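PDB 3HSI: phosphatidylserine synthase from Haemophilus influenzae, which belongs to the phospholipase D superfamily and has a bilobal alpha/beta fold of two PLD-like halves, each with a sequence of the HxKxxxxD (HKD) type. Local coordinates for residues Val152-Ala157 and Ala391-Leu396; Val262-Phe267 and Arg385-Asp390; Tyr280-Arg285 and Leu453-Leu458; Gly367-Asp372 and Lys410-Ile415. All blocks are in the same frame, centred on the assembly; numbering follows the deposited sequence.

Contact 1 of 4, residues Val152-Ala157 and Ala391-Leu396; sequences VLYSGA and AENGLL
Tyr154 reaches across from strand 151-155 to meet Leu395 and Asn393 of strand 391-398, where the axes of segments 152-155 and 391-396 approach to 9.2 Å, their directions 116° apart. Its CG stands anti to the backbone N (chi1 -167°), which turns the ring toward the other strand. The first atoms meet only Leu395: Tyr154 CB lies 4.0 Å from Leu395 CD1, and Tyr154 CD1 comes to 3.8 Å from the same methyl. Leu395 CG covers one face of the Tyr154 ring 4.0 Å above the plane, displaced toward the rim, and the two side chains run past one another in opposite directions. The two strands belong to different sheets, and the tyrosine therefore spans the seam between the two halves of a phospholipase D fold, close to the first HKD sequence, of which Lys144 is the lysine. Farther out, Tyr154 CE1 passes 3.7 Å from Asn393 OD1. At the tip Tyr154 OH donates to Asn393 OD1 over 2.8 Å, arriving well above the amide's carbonyl plane, 58° out of it. Asn393 OD1 also accepts from the backbone N of Lys144, while ND2 bonds to Tyr232 OH, so both ends of this buried amide are held and its flip is fixed. On the tyrosine strand, Ser155 OG accepts from Ala157 N at 3.1 Å, an ST turn just beyond the tyrosine.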
loop_
_atom_site.group_PDB
_atom_site.type_symbol
_atom_site.label_atom_id
_atom_site.label_comp_id
_atom_site.label_asym_id
_atom_site.label_seq_id
_atom_site.Cartn_x
_atom_site.Cartn_y
_atom_site.Cartn_z
ATOM N N VAL C 152 -24.262 21.754 9.914
ATOM C CA VAL C 152 -23.087 21.172 9.288
ATOM C C VAL C 152 -22.384 22.189 8.373
ATOM O O VAL C 152 -23.011 22.781 7.493
ATOM C CB VAL C 152 -23.406 19.890 8.520
ATOM C CG1 VAL C 152 -22.168 19.374 7.815
ATOM C CG2 VAL C 152 -23.916 18.807 9.467
ATOM N N LEU C 153 -21.081 22.386 8.593
ATOM C CA LEU C 153 -20.255 23.133 7.650
ATOM C C LEU C 153 -19.305 22.125 7.013
ATOM O O LEU C 153 -18.431 21.587 7.678
ATOM C CB LEU C 153 -19.507 24.266 8.360
ATOM C CG LEU C 153 -18.760 25.299 7.506
ATOM C CD1 LEU C 153 -19.689 26.002 6.492
ATOM C CD2 LEU C 153 -18.063 26.371 8.381
ATOM N N TYR C 154 -19.510 21.846 5.736
ATOM C CA TYR C 154 -18.757 20.800 5.061
ATOM C C TYR C 154 -17.776 21.415 4.068
ATOM O O TYR C 154 -18.156 22.271 3.265
ATOM C CB TYR C 154 -19.701 19.817 4.362
ATOM C CG TYR C 154 -19.014 18.537 3.911
ATOM C CD1 TYR C 154 -19.019 17.393 4.718
ATOM C CD2 TYR C 154 -18.334 18.476 2.672
ATOM C CE1 TYR C 154 -18.367 16.223 4.306
ATOM C CE2 TYR C 154 -17.689 17.333 2.265
ATOM C CZ TYR C 154 -17.708 16.202 3.083
ATOM O OH TYR C 154 -17.050 15.066 2.669
ATOM N N SER C 155 -16.526 20.956 4.108
ATOM C CA SER C 155 -15.497 21.470 3.221
ATOM C C SER C 155 -14.269 20.576 3.210
ATOM O O SER C 155 -13.956 19.911 4.212
ATOM C CB SER C 155 -15.036 22.857 3.670
ATOM O OG SER C 155 -14.069 23.335 2.764
ATOM N N GLY C 156 -13.547 20.601 2.099
ATOM C CA GLY C 156 -12.274 19.857 2.020
ATOM C C GLY C 156 -11.144 20.558 2.784
ATOM O O GLY C 156 -10.061 20.002 2.928
ATOM N N ALA C 157 -11.417 21.769 3.293
ATOM C CA ALA C 157 -10.381 22.671 3.858
ATOM C C ALA C 157 -9.928 22.237 5.243
ATOM O O ALA C 157 -10.749 21.796 6.055
ATOM C CB ALA C 157 -10.913 24.090 3.940
ATOM N N ALA C 391 -9.135 7.525 4.647
ATOM C CA ALA C 391 -10.504 7.450 5.119
ATOM C C ALA C 391 -11.239 8.682 4.622
ATOM O O ALA C 391 -10.793 9.811 4.822
ATOM C CB ALA C 391 -10.567 7.295 6.638
ATOM N N GLU C 392 -12.350 8.451 3.924
ATOM C CA GLU C 392 -13.062 9.508 3.215
ATOM C C GLU C 392 -14.532 9.550 3.573
ATOM O O GLU C 392 -15.110 8.540 4.028
ATOM C CB GLU C 392 -12.954 9.298 1.691
ATOM C CG GLU C 392 -11.536 9.025 1.165
ATOM C CD GLU C 392 -10.778 10.310 0.861
ATOM O OE1 GLU C 392 -11.323 11.413 1.106
ATOM O OE2 GLU C 392 -9.642 10.224 0.356
ATOM N N ASN C 393 -15.157 10.708 3.342
ATOM C CA ASN C 393 -16.609 10.744 3.401
ATOM C C ASN C 393 -17.241 11.639 2.321
ATOM O O ASN C 393 -16.536 12.245 1.516
ATOM C CB ASN C 393 -17.114 11.044 4.810
ATOM C CG ASN C 393 -16.907 12.500 5.223
ATOM O OD1 ASN C 393 -16.125 13.235 4.614
ATOM N ND2 ASN C 393 -17.602 12.911 6.289
ATOM N N GLY C 394 -18.566 11.686 2.292
ATOM C CA GLY C 394 -19.271 12.490 1.327
ATOM C C GLY C 394 -20.711 12.767 1.712
ATOM O O GLY C 394 -21.345 11.985 2.445
ATOM N N LEU C 395 -21.216 13.902 1.238
ATOM C CA LEU C 395 -22.646 14.145 1.264
ATOM C C LEU C 395 -23.112 14.081 -0.189
ATOM O O LEU C 395 -22.741 14.925 -1.023
ATOM C CB LEU C 395 -22.968 15.496 1.917
ATOM C CG LEU C 395 -22.382 15.732 3.316
ATOM C CD1 LEU C 395 -22.670 17.169 3.852
ATOM C CD2 LEU C 395 -22.890 14.660 4.315
ATOM N N LEU C 396 -23.887 13.055 -0.495
ATOM C CA LEU C 396 -24.521 12.979 -1.797
ATOM C C LEU C 396 -25.852 13.689 -1.760
ATOM O O LEU C 396 -26.796 13.238 -1.109
ATOM C CB LEU C 396 -24.691 11.534 -2.304
ATOM C CG LEU C 396 -25.319 11.424 -3.710
ATOM C CD1 LEU C 396 -24.422 12.071 -4.805
ATOM C CD2 LEU C 396 -25.647 9.969 -4.098
#

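Contact 2 of 4, residues Val262-Phe267 and Arg385-Asp390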
loop_
_atom_site.group_PDB
_atom_site.type_symbol
_atom_site.label_atom_id
_atom_site.label_comp_id
_atom_site.label_asym_id
_atom_site.label_seq_id
_atom_site.Cartn_x
_atom_site.Cartn_y
_atom_site.Cartn_z
ATOM N N VAL C 262 -20.264 4.434 -4.830
ATOM C CA VAL C 262 -21.148 5.514 -5.268
ATOM C C VAL C 262 -20.537 6.425 -6.343
ATOM O O VAL C 262 -21.154 6.709 -7.364
ATOM C CB VAL C 262 -21.702 6.336 -4.061
ATOM C CG1 VAL C 262 -22.319 7.647 -4.536
ATOM C CG2 VAL C 262 -22.743 5.498 -3.298
ATOM N N ILE C 263 -19.311 6.873 -6.146
ATOM C CA ILE C 263 -18.640 7.648 -7.196
ATOM C C ILE C 263 -18.553 6.895 -8.552
ATOM O O ILE C 263 -18.925 7.436 -9.626
ATOM C CB ILE C 263 -17.252 8.146 -6.689
ATOM C CG1 ILE C 263 -17.469 9.028 -5.441
ATOM C CG2 ILE C 263 -16.474 8.858 -7.814
ATOM C CD1 ILE C 263 -16.207 9.251 -4.526
ATOM N N GLU C 264 -18.097 5.643 -8.508
ATOM C CA GLU C 264 -18.006 4.837 -9.723
ATOM C C GLU C 264 -19.375 4.749 -10.383
ATOM O O GLU C 264 -19.492 4.897 -11.592
ATOM C CB GLU C 264 -17.448 3.427 -9.429
ATOM C CG GLU C 264 -16.023 3.474 -8.836
ATOM C CD GLU C 264 -15.446 2.106 -8.479
ATOM O OE1 GLU C 264 -16.014 1.096 -8.931
ATOM O OE2 GLU C 264 -14.416 2.036 -7.752
ATOM N N ASP C 265 -20.410 4.540 -9.584
ATOM C CA ASP C 265 -21.756 4.437 -10.123
ATOM C C ASP C 265 -22.321 5.776 -10.632
ATOM O O ASP C 265 -23.106 5.796 -11.577
ATOM C CB ASP C 265 -22.707 3.783 -9.096
ATOM C CG ASP C 265 -22.383 2.287 -8.865
ATOM O OD1 ASP C 265 -21.650 1.679 -9.702
ATOM O OD2 ASP C 265 -22.854 1.708 -7.859
ATOM N N LEU C 266 -21.938 6.871 -9.993
ATOM C CA LEU C 266 -22.308 8.200 -10.462
ATOM C C LEU C 266 -21.751 8.416 -11.883
ATOM O O LEU C 266 -22.476 8.824 -12.774
ATOM C CB LEU C 266 -21.860 9.287 -9.475
ATOM C CG LEU C 266 -22.656 9.510 -8.164
ATOM C CD1 LEU C 266 -21.929 10.502 -7.233
ATOM C CD2 LEU C 266 -24.052 10.070 -8.453
ATOM N N PHE C 267 -20.492 8.063 -12.103
ATOM C CA PHE C 267 -19.824 8.206 -13.408
ATOM C C PHE C 267 -20.470 7.314 -14.463
ATOM O O PHE C 267 -20.563 7.694 -15.628
ATOM C CB PHE C 267 -18.357 7.801 -13.317
ATOM C CG PHE C 267 -17.423 8.888 -12.841
ATOM C CD1 PHE C 267 -16.229 9.137 -13.522
ATOM C CD2 PHE C 267 -17.694 9.620 -11.700
ATOM C CE1 PHE C 267 -15.352 10.120 -13.074
ATOM C CE2 PHE C 267 -16.811 10.605 -11.242
ATOM C CZ PHE C 267 -15.643 10.849 -11.931
ATOM N N ARG C 385 -4.782 7.045 -3.932
ATOM C CA ARG C 385 -4.718 7.086 -2.435
ATOM C C ARG C 385 -6.106 6.990 -1.819
ATOM O O ARG C 385 -6.343 6.225 -0.871
ATOM C CB ARG C 385 -4.190 8.446 -1.930
ATOM C CG ARG C 385 -2.708 8.631 -1.889
ATOM C CD ARG C 385 -2.368 9.722 -0.873
ATOM N NE ARG C 385 -2.524 9.224 0.497
ATOM C CZ ARG C 385 -1.645 8.446 1.117
ATOM N NH1 ARG C 385 -0.541 8.062 0.488
ATOM N NH2 ARG C 385 -1.870 8.029 2.360
ATOM N N ALA C 386 -6.999 7.850 -2.318
ATOM C CA ALA C 386 -8.404 7.870 -1.895
ATOM C C ALA C 386 -9.082 6.514 -2.153
ATOM O O ALA C 386 -9.918 6.072 -1.370
ATOM C CB ALA C 386 -9.144 8.993 -2.591
ATOM N N TRP C 387 -8.684 5.819 -3.209
ATOM C CA TRP C 387 -9.307 4.519 -3.509
ATOM C C TRP C 387 -8.810 3.336 -2.681
ATOM O O TRP C 387 -9.356 2.218 -2.764
ATOM C CB TRP C 387 -9.179 4.189 -5.005
ATOM C CG TRP C 387 -10.496 4.315 -5.720
ATOM C CD1 TRP C 387 -11.206 3.309 -6.323
ATOM C CD2 TRP C 387 -11.272 5.511 -5.882
ATOM N NE1 TRP C 387 -12.377 3.811 -6.850
ATOM C CE2 TRP C 387 -12.439 5.160 -6.587
ATOM C CE3 TRP C 387 -11.103 6.844 -5.470
ATOM C CZ2 TRP C 387 -13.433 6.099 -6.905
ATOM C CZ3 TRP C 387 -12.091 7.772 -5.776
ATOM C CH2 TRP C 387 -13.230 7.398 -6.494
ATOM N N ARG C 388 -7.774 3.539 -1.884
ATOM C CA ARG C 388 -7.190 2.385 -1.251
ATOM C C ARG C 388 -6.712 2.679 0.139
ATOM O O ARG C 388 -6.852 1.843 1.027
ATOM C CB ARG C 388 -6.025 1.881 -2.124
ATOM C CG ARG C 388 -5.419 0.609 -1.690
ATOM C CD ARG C 388 -4.152 0.321 -2.525
ATOM N NE ARG C 388 -4.412 -0.222 -3.866
ATOM C CZ ARG C 388 -4.580 0.503 -4.979
ATOM N NH1 ARG C 388 -4.557 1.837 -4.947
ATOM N NH2 ARG C 388 -4.793 -0.105 -6.144
ATOM N N LEU C 389 -6.123 3.853 0.327
ATOM C CA LEU C 389 -5.416 4.129 1.573
ATOM C C LEU C 389 -6.195 5.004 2.568
ATOM O O LEU C 389 -6.212 4.698 3.759
ATOM C CB LEU C 389 -4.039 4.728 1.295
ATOM C CG LEU C 389 -3.166 3.946 0.300
ATOM C CD1 LEU C 389 -1.910 4.728 -0.073
ATOM C CD2 LEU C 389 -2.807 2.571 0.872
ATOM N N ASP C 390 -6.847 6.062 2.097
ATOM C CA ASP C 390 -7.346 7.108 3.043
ATOM C C ASP C 390 -8.794 6.932 3.503
ATOM O O ASP C 390 -9.592 6.260 2.842
ATOM C CB ASP C 390 -7.151 8.513 2.474
ATOM C CG ASP C 390 -5.687 8.831 2.126
ATOM O OD1 ASP C 390 -4.755 8.266 2.728
ATOM O OD2 ASP C 390 -5.454 9.685 1.253
#
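Helix 258-268 faces a loop whose first residues, Arg385 to Trp387, have helical backbone angles, and the closest CA atoms, those of Ile263 and Trp387, are 10.5 Å apart, a gap bridged by side chains. The indole of Trp387 fills it edge first. Trp387 NE1 donates to Glu264 OE2 over 2.8 Å in a nearly straight bond (162°), on the lone pair anti to the other carboxylate oxygen. Ring and carboxylate are almost coplanar, 12° apart. Glu264 CG, anti to the carbonyl carbon (chi1 -61°), and the extended chain beyond it carry the carboxylate to the pyrrole edge. OE1 is taken by a salt bridge to Arg216 of the second subunit, which probably limits rotation of the carboxylate. At the six-membered end, Ile263 CG2 meets Trp387 CH2 at the ring edge, 3.8 Å away.

The loop is braced partly from within. Arg385 grips Asp390 side-on, Arg385 NE to Asp390 OD2 at 3.1 Å and Arg385 NH2 to Asp390 OD1 at 2.9 Å. Leu389 CD1 lies over one face of the guanidinium, and Arg385 NH1 also reaches Val137 O. The backbone O of Arg385 accepts from the nitrogens of Arg388, Leu389 and Asp390. This is a compact connection between antiparallel strands 374-378 and 391-398 of a PLD-like domain, packed against helix 258-268 at the dimer interface.

Contact 3 of 4, residues Tyr280-Arg285 and Leu453-Leu458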
loop_
_atom_site.group_PDB
_atom_site.type_symbol
_atom_site.label_atom_id
_atom_site.label_comp_id
_atom_site.label_asym_id
_atom_site.label_seq_id
_atom_site.Cartn_x
_atom_site.Cartn_y
_atom_site.Cartn_z
ATOM N N TYR C 280 -5.440 17.816 -8.301
ATOM C CA TYR C 280 -4.393 17.315 -9.223
ATOM C C TYR C 280 -5.072 16.427 -10.240
ATOM O O TYR C 280 -5.960 15.671 -9.884
ATOM C CB TYR C 280 -3.324 16.467 -8.471
ATOM C CG TYR C 280 -3.109 16.923 -7.036
ATOM C CD1 TYR C 280 -2.404 18.093 -6.762
ATOM C CD2 TYR C 280 -3.679 16.232 -5.963
ATOM C CE1 TYR C 280 -2.236 18.564 -5.455
ATOM C CE2 TYR C 280 -3.522 16.687 -4.639
ATOM C CZ TYR C 280 -2.783 17.859 -4.396
ATOM O OH TYR C 280 -2.604 18.339 -3.105
ATOM N N PHE C 281 -4.633 16.476 -11.488
ATOM C CA PHE C 281 -5.068 15.501 -12.456
ATOM C C PHE C 281 -4.416 14.143 -12.203
ATOM O O PHE C 281 -3.350 13.847 -12.745
ATOM C CB PHE C 281 -4.757 15.963 -13.874
ATOM C CG PHE C 281 -5.375 15.112 -14.905
ATOM C CD1 PHE C 281 -6.730 15.264 -15.219
ATOM C CD2 PHE C 281 -4.633 14.132 -15.544
ATOM C CE1 PHE C 281 -7.322 14.490 -16.177
ATOM C CE2 PHE C 281 -5.221 13.328 -16.507
ATOM C CZ PHE C 281 -6.566 13.507 -16.822
ATOM N N ASN C 282 -5.076 13.305 -11.410
ATOM C CA ASN C 282 -4.492 11.977 -11.067
ATOM C C ASN C 282 -5.579 10.973 -10.715
ATOM O O ASN C 282 -5.606 10.493 -9.592
ATOM C CB ASN C 282 -3.470 12.103 -9.900
ATOM C CG ASN C 282 -2.714 10.793 -9.622
ATOM O OD1 ASN C 282 -2.367 10.059 -10.544
ATOM N ND2 ASN C 282 -2.458 10.504 -8.342
ATOM N N PHE C 283 -6.460 10.659 -11.681
ATOM C CA PHE C 283 -7.603 9.767 -11.434
ATOM C C PHE C 283 -7.155 8.326 -11.254
ATOM O O PHE C 283 -6.196 7.888 -11.894
ATOM C CB PHE C 283 -8.663 9.844 -12.549
ATOM C CG PHE C 283 -9.345 11.169 -12.639
ATOM C CD1 PHE C 283 -10.142 11.622 -11.603
ATOM C CD2 PHE C 283 -9.213 11.957 -13.769
ATOM C CE1 PHE C 283 -10.762 12.902 -11.667
ATOM C CE2 PHE C 283 -9.836 13.202 -13.852
ATOM C CZ PHE C 283 -10.604 13.684 -12.789
ATOM N N PRO C 284 -7.848 7.594 -10.377
ATOM C CA PRO C 284 -7.722 6.158 -10.357
ATOM C C PRO C 284 -8.019 5.641 -11.756
ATOM O O PRO C 284 -8.828 6.243 -12.464
ATOM C CB PRO C 284 -8.829 5.705 -9.388
ATOM C CG PRO C 284 -9.341 6.920 -8.743
ATOM C CD PRO C 284 -8.989 8.085 -9.579
ATOM N N ARG C 285 -7.349 4.554 -12.168
ATOM C CA ARG C 285 -7.593 3.930 -13.473
ATOM C C ARG C 285 -9.053 3.638 -13.708
ATOM O O ARG C 285 -9.535 3.828 -14.814
ATOM C CB ARG C 285 -6.750 2.615 -13.675
ATOM N N LEU C 453 4.424 4.677 -9.337
ATOM C CA LEU C 453 4.420 4.590 -7.872
ATOM C C LEU C 453 3.989 5.899 -7.207
ATOM O O LEU C 453 3.176 5.905 -6.286
ATOM C CB LEU C 453 5.785 4.147 -7.362
ATOM C CG LEU C 453 5.989 3.804 -5.881
ATOM C CD1 LEU C 453 4.944 2.827 -5.385
ATOM C CD2 LEU C 453 7.404 3.210 -5.677
ATOM N N VAL C 454 4.538 6.997 -7.697
ATOM C CA VAL C 454 4.173 8.322 -7.235
ATOM C C VAL C 454 2.664 8.587 -7.355
ATOM O O VAL C 454 2.044 9.063 -6.398
ATOM C CB VAL C 454 4.953 9.404 -7.988
ATOM C CG1 VAL C 454 4.571 10.752 -7.464
ATOM C CG2 VAL C 454 6.460 9.155 -7.861
ATOM N N LYS C 455 2.094 8.273 -8.520
ATOM C CA LYS C 455 0.651 8.409 -8.753
ATOM C C LYS C 455 -0.207 7.573 -7.803
ATOM O O LYS C 455 -1.213 8.061 -7.307
ATOM C CB LYS C 455 0.275 8.047 -10.188
ATOM C CG LYS C 455 0.795 8.988 -11.238
ATOM C CD LYS C 455 0.210 8.579 -12.583
ATOM C CE LYS C 455 1.302 8.402 -13.605
ATOM N NZ LYS C 455 0.739 8.320 -14.989
HETATM N N MSE C 456 0.180 6.320 -7.571
HETATM C CA MSE C 456 -0.585 5.419 -6.677
HETATM C C MSE C 456 -0.501 5.767 -5.197
HETATM O O MSE C 456 -1.422 5.474 -4.436
HETATM C CB MSE C 456 -0.156 3.969 -6.862
HETATM C CG MSE C 456 -0.712 3.333 -8.105
HETATM SE SE MSE C 456 0.137 1.625 -8.442
HETATM C CE MSE C 456 2.019 2.048 -8.066
ATOM N N ILE C 457 0.597 6.382 -4.771
ATOM C CA ILE C 457 0.764 6.604 -3.339
ATOM C C ILE C 457 0.767 8.059 -2.913
ATOM O O ILE C 457 0.548 8.353 -1.762
ATOM C CB ILE C 457 2.000 5.894 -2.793
ATOM C CG1 ILE C 457 2.081 4.466 -3.344
ATOM C CG2 ILE C 457 1.942 5.860 -1.271
ATOM C CD1 ILE C 457 3.268 3.704 -2.842
ATOM N N LEU C 458 1.027 8.969 -3.840
ATOM C CA LEU C 458 0.916 10.394 -3.567
ATOM C C LEU C 458 -0.208 10.946 -4.424
ATOM O O LEU C 458 -1.234 11.379 -3.913
ATOM C CB LEU C 458 2.227 11.136 -3.885
ATOM C CG LEU C 458 3.476 10.807 -3.048
ATOM C CD1 LEU C 458 4.677 11.665 -3.482
ATOM C CD2 LEU C 458 3.218 10.960 -1.538
#
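Asn282 and Lys455 carry this contact, the amide of the asparagine lying against both the backbone and the side chain of the lysine. Asn282 sits in the loop ahead of helix 285-296, and its CG is turned anti to the backbone N (chi1 -173°), which projects the amide at the last turn of helix 450-457. Asn282 ND2 donates to the carbonyl O of Lys455 over 2.9 Å. The bond is nearly straight at 168° and lies in the carbonyl plane on a lone pair, and the acceptor lies in the plane of the Asn282 amide, so donor and acceptor are both well aligned. The other end of the amide touches carbon: Asn282 OD1 rests 3.3 Å from Lys455 CB and 3.6 Å from Lys455 CD, the two side chains crossing at a slant. Because the protein ends at Leu458, no residue exists four places after Lys455 to supply the usual helical N-H, and the asparagine donates to that carbonyl instead.

The loop after strand 273-277, in the second PLD-like half, thus meets the C-terminal end of helix 450-457, the last of the chain, while Pro284 occupies the N-cap position of helix 285-296. Lys455 keeps CG anti to its carbonyl carbon and is bent farther out, at chi3 (-128°). With this bend the end of the chain leads away from Asn282, and NZ bonds to OD1 of Asn334 in helix 327-341. Tyr331 of that helix and Pro384 also touch the Asn282 side chain. On another side of the last helical turn, Ile457 packs on Ile457 of the second subunit.

Contact 4 of 4, residues Gly367-Asp372 and Lys410-Ile415; sequences GVWVDD and KEQNQI
Glu411 OE1 is held by two partners, a salt bridge from Arg174 NH2 and a water, and through the water it reaches Trp369. The water donates to Glu411 OE1 at 2.8 Å and accepts from Trp369 NE1 at 2.6 Å, thus linking strand 367-370 to helix 405-415. Glu411 OE1 also lies near the ring plane at the indole edge, 3.8 Å from Trp369 CZ2. The glutamate chain is extended, with CG opposite the backbone N (chi1 -174°), which brings the carboxylate to that edge.

Gln412 comes over the indole instead. Gln412 NE2 stands 3.0 Å above one face of the Trp369 ring, offset toward the rim and 3.1 Å from Trp369 CD1, with the amide plane tilted 65° to the ring. Gln412 NE2 and Trp369 NE1 are 3.2 Å apart, but both are donors and no bond joins them. Ile415 CD1 adds a loose apolar contact at Trp369 CH2, 4.4 Å away. The strand leads into Asp371, which occupies the aspartate position of the second HKD sequence and is itself salt-bridged to Arg373. Arg174, from the other sheet, also touches the indole. With its N-H spent on the water and an amide nitrogen over its face, the buried tryptophan meets the helix mainly through polar groups, and the arginine probably stabilises the negative charge of Glu411.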
loop_
_atom_site.group_PDB
_atom_site.type_symbol
_atom_site.label_atom_id
_atom_site.label_comp_id
_atom_site.label_asym_id
_atom_site.label_seq_id
_atom_site.Cartn_x
_atom_site.Cartn_y
_atom_site.Cartn_z
ATOM N N GLY C 367 -15.060 17.890 -6.313
ATOM C CA GLY C 367 -16.502 17.814 -6.522
ATOM C C GLY C 367 -16.865 16.965 -7.725
ATOM O O GLY C 367 -16.038 16.711 -8.625
ATOM N N VAL C 368 -18.085 16.457 -7.711
ATOM C CA VAL C 368 -18.638 15.690 -8.846
ATOM C C VAL C 368 -20.061 16.159 -8.993
ATOM O O VAL C 368 -20.780 16.261 -8.018
ATOM C CB VAL C 368 -18.621 14.154 -8.631
ATOM C CG1 VAL C 368 -19.340 13.462 -9.786
ATOM C CG2 VAL C 368 -17.165 13.590 -8.496
ATOM N N TRP C 369 -20.436 16.509 -10.215
ATOM C CA TRP C 369 -21.797 16.840 -10.525
ATOM C C TRP C 369 -22.260 15.966 -11.698
ATOM O O TRP C 369 -21.604 15.908 -12.734
ATOM C CB TRP C 369 -21.917 18.297 -10.956
ATOM C CG TRP C 369 -21.606 19.371 -9.975
ATOM C CD1 TRP C 369 -22.522 20.174 -9.320
ATOM C CD2 TRP C 369 -20.301 19.872 -9.606
ATOM N NE1 TRP C 369 -21.854 21.129 -8.549
ATOM C CE2 TRP C 369 -20.502 20.973 -8.720
ATOM C CE3 TRP C 369 -18.998 19.507 -9.936
ATOM C CZ2 TRP C 369 -19.437 21.699 -8.168
ATOM C CZ3 TRP C 369 -17.944 20.236 -9.395
ATOM C CH2 TRP C 369 -18.168 21.313 -8.522
ATOM N N VAL C 370 -23.406 15.327 -11.530
ATOM C CA VAL C 370 -23.994 14.461 -12.561
ATOM C C VAL C 370 -25.261 15.097 -13.090
ATOM O O VAL C 370 -26.215 15.324 -12.335
ATOM C CB VAL C 370 -24.261 13.050 -12.016
ATOM C CG1 VAL C 370 -25.026 12.169 -13.072
ATOM C CG2 VAL C 370 -22.906 12.426 -11.615
ATOM N N ASP C 371 -25.239 15.444 -14.377
ATOM C CA ASP C 371 -26.399 16.097 -15.034
ATOM C C ASP C 371 -26.912 17.214 -14.090
ATOM O O ASP C 371 -26.094 17.977 -13.553
ATOM C CB ASP C 371 -27.474 15.057 -15.382
ATOM C CG ASP C 371 -26.916 13.869 -16.198
ATOM O OD1 ASP C 371 -25.972 14.038 -16.987
ATOM O OD2 ASP C 371 -27.407 12.736 -16.043
ATOM N N ASP C 372 -28.214 17.284 -13.833
ATOM C CA ASP C 372 -28.777 18.257 -12.885
ATOM C C ASP C 372 -29.394 17.549 -11.678
ATOM O O ASP C 372 -30.254 18.103 -10.980
ATOM C CB ASP C 372 -29.821 19.148 -13.583
ATOM C CG ASP C 372 -30.785 18.335 -14.457
ATOM O OD1 ASP C 372 -30.642 17.067 -14.522
ATOM O OD2 ASP C 372 -31.683 18.952 -15.096
ATOM N N LYS C 410 -24.548 29.046 -9.671
ATOM C CA LYS C 410 -23.877 30.190 -9.087
ATOM C C LYS C 410 -22.501 29.803 -8.508
ATOM O O LYS C 410 -21.500 30.487 -8.766
ATOM C CB LYS C 410 -24.759 30.800 -8.009
ATOM C CG LYS C 410 -24.056 31.835 -7.159
ATOM C CD LYS C 410 -25.036 32.394 -6.137
ATOM C CE LYS C 410 -24.831 33.872 -5.929
ATOM N NZ LYS C 410 -23.576 34.105 -5.187
ATOM N N GLU C 411 -22.447 28.719 -7.738
ATOM C CA GLU C 411 -21.176 28.226 -7.215
ATOM C C GLU C 411 -20.274 27.820 -8.381
ATOM O O GLU C 411 -19.082 28.137 -8.381
ATOM C CB GLU C 411 -21.346 27.040 -6.207
ATOM C CG GLU C 411 -19.997 26.615 -5.552
ATOM C CD GLU C 411 -19.964 25.176 -4.952
ATOM O OE1 GLU C 411 -20.537 24.239 -5.534
ATOM O OE2 GLU C 411 -19.345 24.972 -3.886
ATOM N N GLN C 412 -20.829 27.163 -9.393
ATOM C CA GLN C 412 -19.957 26.690 -10.491
ATOM C C GLN C 412 -19.386 27.876 -11.308
ATOM O O GLN C 412 -18.257 27.814 -11.767
ATOM C CB GLN C 412 -20.704 25.729 -11.410
ATOM C CG GLN C 412 -20.759 24.268 -10.934
ATOM C CD GLN C 412 -21.684 23.416 -11.839
ATOM O OE1 GLN C 412 -22.371 23.949 -12.680
ATOM N NE2 GLN C 412 -21.715 22.117 -11.633
ATOM N N ASN C 413 -20.184 28.941 -11.483
ATOM C CA ASN C 413 -19.726 30.132 -12.194
ATOM C C ASN C 413 -18.674 30.911 -11.419
ATOM O O ASN C 413 -17.784 31.491 -12.022
ATOM C CB ASN C 413 -20.892 31.056 -12.580
ATOM C CG ASN C 413 -21.644 30.554 -13.814
ATOM O OD1 ASN C 413 -21.078 29.819 -14.634
ATOM N ND2 ASN C 413 -22.921 30.909 -13.930
ATOM N N GLN C 414 -18.799 30.945 -10.087
ATOM C CA GLN C 414 -17.749 31.503 -9.248
ATOM C C GLN C 414 -16.465 30.694 -9.433
ATOM O O GLN C 414 -15.382 31.260 -9.647
ATOM C CB GLN C 414 -18.144 31.532 -7.782
ATOM C CG GLN C 414 -17.127 32.274 -6.917
ATOM C CD GLN C 414 -16.762 33.663 -7.488
ATOM O OE1 GLN C 414 -17.586 34.569 -7.539
ATOM N NE2 GLN C 414 -15.519 33.815 -7.920
ATOM N N ILE C 415 -16.598 29.379 -9.361
ATOM C CA ILE C 415 -15.456 28.496 -9.551
ATOM C C ILE C 415 -14.729 28.765 -10.871
ATOM O O ILE C 415 -13.499 28.891 -10.877
ATOM C CB ILE C 415 -15.838 27.015 -9.407
ATOM C CG1 ILE C 415 -16.100 26.696 -7.944
ATOM C CG2 ILE C 415 -14.694 26.092 -9.899
ATOM C CD1 ILE C 415 -16.925 25.436 -7.731
HETATM O O HOH W 1 -22.154 23.617 -7.718
#

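How the contacts relate
Contacts 1, 2 and 4 are buried, contact 1 nearest the centre of the chain, whereas contact 3 is only partly buried. Contacts 1 and 4 both involve strands of the ten-stranded sheet: in contact 1 one of them meets the other sheet through a tyrosine, and in contact 4 another meets a helix through a tryptophan and a water. Contacts 2 and 3 adjoin, Trp387 packing on Pro284, and both reach the second subunit; their bonds end on a carboxylate in one and a backbone carbonyl in the other. Helix 258-268 ties contact 2 to the two strands as well, Leu266 touching Leu396 of contact 1 and Val370 of contact 4.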